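Local coordinates for protein 2,3-dimethylmalate lyase (Aspergillus niger, PDB 3FA4) that belongs to the phosphoenolpyruvate phosphomutase family of TIM-barrel proteins and holds a magnesium ion, at residues D17-V21 with A225-K229. Numbering follows the deposited sequence.
Sequences DSFIV and AAEAK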
ATOM      1  N   ASP B  17     -25.918  30.991  -1.888  1.00 41.54           N
ATOM      2  CA  ASP B  17     -26.525  30.607  -3.174  1.00 40.50           C
ATOM      3  C   ASP B  17     -26.102  29.228  -3.760  1.00 39.21           C
ATOM      4  O   ASP B  17     -26.833  28.638  -4.552  1.00 38.73           O
ATOM      5  CB  ASP B  17     -26.385  31.748  -4.153  1.00 40.06           C
ATOM      6  CG  ASP B  17     -27.356  32.878  -3.831  1.00 44.17           C
ATOM      7  OD1 ASP B  17     -28.263  32.629  -2.990  1.00 43.41           O
ATOM      8  OD2 ASP B  17     -27.217  34.009  -4.401  1.00 42.09           O
ATOM      9  N   SER B  18     -24.956  28.731  -3.302  1.00 38.08           N
ATOM     10  CA  SER B  18     -24.276  27.541  -3.831  1.00 37.62           C
ATOM     11  C   SER B  18     -24.889  26.305  -3.293  1.00 36.74           C
ATOM     12  O   SER B  18     -25.042  26.203  -2.082  1.00 38.21           O
ATOM     13  CB  SER B  18     -22.813  27.475  -3.410  1.00 36.15           C
ATOM     14  OG  SER B  18     -22.092  28.529  -3.998  1.00 38.64           O
ATOM     15  N   PHE B  19     -25.170  25.348  -4.174  1.00 35.25           N
ATOM     16  CA  PHE B  19     -25.702  24.073  -3.777  1.00 35.22           C
ATOM     17  C   PHE B  19     -24.798  23.041  -4.414  1.00 35.39           C
ATOM     18  O   PHE B  19     -24.499  23.136  -5.595  1.00 35.61           O
ATOM     19  CB  PHE B  19     -27.150  23.942  -4.258  1.00 34.45           C
ATOM     20  CG  PHE B  19     -27.780  22.696  -3.810  1.00 33.17           C
ATOM     21  CD1 PHE B  19     -28.069  22.522  -2.464  1.00 32.55           C
ATOM     22  CD2 PHE B  19     -28.063  21.678  -4.722  1.00 30.94           C
ATOM     23  CE1 PHE B  19     -28.576  21.288  -2.002  1.00 36.52           C
ATOM     24  CE2 PHE B  19     -28.574  20.463  -4.289  1.00 35.57           C
ATOM     25  CZ  PHE B  19     -28.831  20.258  -2.922  1.00 34.08           C
ATOM     26  N   ILE B  20     -24.355  22.070  -3.629  1.00 36.51           N
ATOM     27  CA  ILE B  20     -23.380  21.039  -4.045  1.00 36.95           C
ATOM     28  C   ILE B  20     -24.065  19.685  -4.340  1.00 37.40           C
ATOM     29  O   ILE B  20     -24.796  19.162  -3.504  1.00 37.36           O
ATOM     30  CB  ILE B  20     -22.275  20.892  -2.960  1.00 36.68           C
ATOM     31  CG1 ILE B  20     -21.580  22.243  -2.767  1.00 38.98           C
ATOM     32  CG2 ILE B  20     -21.216  19.814  -3.348  1.00 35.33           C
ATOM     33  CD1 ILE B  20     -21.662  22.786  -1.429  1.00 41.93           C
ATOM     34  N   VAL B  21     -23.838  19.159  -5.548  1.00 36.51           N
ATOM     35  CA  VAL B  21     -24.517  17.989  -6.038  1.00 35.36           C
ATOM     36  C   VAL B  21     -23.397  17.047  -6.331  1.00 35.54           C
ATOM     37  O   VAL B  21     -22.574  17.333  -7.180  1.00 35.74           O
ATOM     38  CB  VAL B  21     -25.383  18.231  -7.344  1.00 35.30           C
ATOM     39  CG1 VAL B  21     -25.976  16.871  -7.827  1.00 35.29           C
ATOM     40  CG2 VAL B  21     -26.482  19.237  -7.096  1.00 32.35           C
ATOM     41  N   ALA B 225     -32.406  17.041  -6.244  1.00 35.26           N
ATOM     42  CA  ALA B 225     -31.436  18.069  -5.911  1.00 34.22           C
ATOM     43  C   ALA B 225     -32.048  19.480  -5.959  1.00 34.89           C
ATOM     44  O   ALA B 225     -31.652  20.346  -5.174  1.00 35.25           O
ATOM     45  CB  ALA B 225     -30.237  17.972  -6.855  1.00 34.62           C
ATOM     46  N   ALA B 226     -33.014  19.728  -6.854  1.00 34.54           N
ATOM     47  CA  ALA B 226     -33.691  21.047  -6.847  1.00 33.81           C
ATOM     48  C   ALA B 226     -34.545  21.225  -5.604  1.00 32.63           C
ATOM     49  O   ALA B 226     -34.525  22.281  -5.035  1.00 33.95           O
ATOM     50  CB  ALA B 226     -34.517  21.267  -8.087  1.00 32.87           C
ATOM     51  N   GLU B 227     -35.278  20.188  -5.203  1.00 31.91           N
ATOM     52  CA  GLU B 227     -36.060  20.158  -3.959  1.00 31.09           C
ATOM     53  C   GLU B 227     -35.235  20.198  -2.665  1.00 31.03           C
ATOM     54  O   GLU B 227     -35.542  20.999  -1.813  1.00 30.65           O
ATOM     55  CB  GLU B 227     -37.004  18.975  -3.955  1.00 31.31           C
ATOM     56  CG  GLU B 227     -38.047  18.987  -2.815  1.00 33.39           C
ATOM     57  CD  GLU B 227     -38.897  17.716  -2.783  1.00 32.77           C
ATOM     58  OE1 GLU B 227     -38.721  16.858  -3.657  1.00 36.51           O
ATOM     59  OE2 GLU B 227     -39.766  17.564  -1.905  1.00 35.10           O
ATOM     60  N   ALA B 228     -34.211  19.342  -2.488  1.00 30.19           N
ATOM     61  CA  ALA B 228     -33.244  19.579  -1.419  1.00 29.12           C
ATOM     62  C   ALA B 228     -32.746  21.044  -1.348  1.00 30.31           C
ATOM     63  O   ALA B 228     -32.719  21.624  -0.296  1.00 30.81           O
ATOM     64  CB  ALA B 228     -32.074  18.625  -1.527  1.00 29.22           C
ATOM     65  N   LYS B 229     -32.372  21.654  -2.468  1.00 30.72           N
ATOM     66  CA  LYS B 229     -31.819  22.986  -2.454  1.00 30.47           C
ATOM     67  C   LYS B 229     -32.783  24.015  -1.871  1.00 31.14           C
ATOM     68  O   LYS B 229     -32.376  24.878  -1.079  1.00 31.64           O
ATOM     69  CB  LYS B 229     -31.493  23.411  -3.874  1.00 30.75           C
ATOM     70  CG  LYS B 229     -30.803  24.780  -3.929  1.00 29.92           C
ATOM     71  CD  LYS B 229     -31.040  25.351  -5.295  1.00 35.20           C
ATOM     72  CE  LYS B 229     -30.509  26.775  -5.317  1.00 39.05           C
ATOM     73  NZ  LYS B 229     -29.157  26.800  -5.977  1.00 42.28           N
TER
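In this TIM barrel, strand 20-25 opens the chain's series of parallel strands and lies next to strand 235-238; helix 225-231, which leads into that neighbour, packs outside the sheet against the start of strand 20-25. The bump is Phe19, whose flat ring enters a shallow hollow on one side of the helix. Ala225 and Ala228 line that hollow: a methyl group is small enough to let a ring come close, and Phe19 CE2 lies 3.9 Å from Ala225 CB, Phe19 CZ 3.9 Å from Ala228 CB. Lys229 forms a further wall, its CB 3.8 Å from the Phe19 ring centroid in a CH-pi contact over one face, and Ile236 of strand 235-238 also touches Phe19. Alternation along the strand sends Ile20 inward, toward Leu9 and Leu13 of helix 5-13, and returns Val21 to the helix, its CG2 4.0 Å from Ala225 CB. A long lysine suits the exposed edge, because its aliphatic part lines the aromatic ring while its amine reaches the loop backbone: Lys229 NZ donates a 3.3 Å hydrogen bond to Asp17 O.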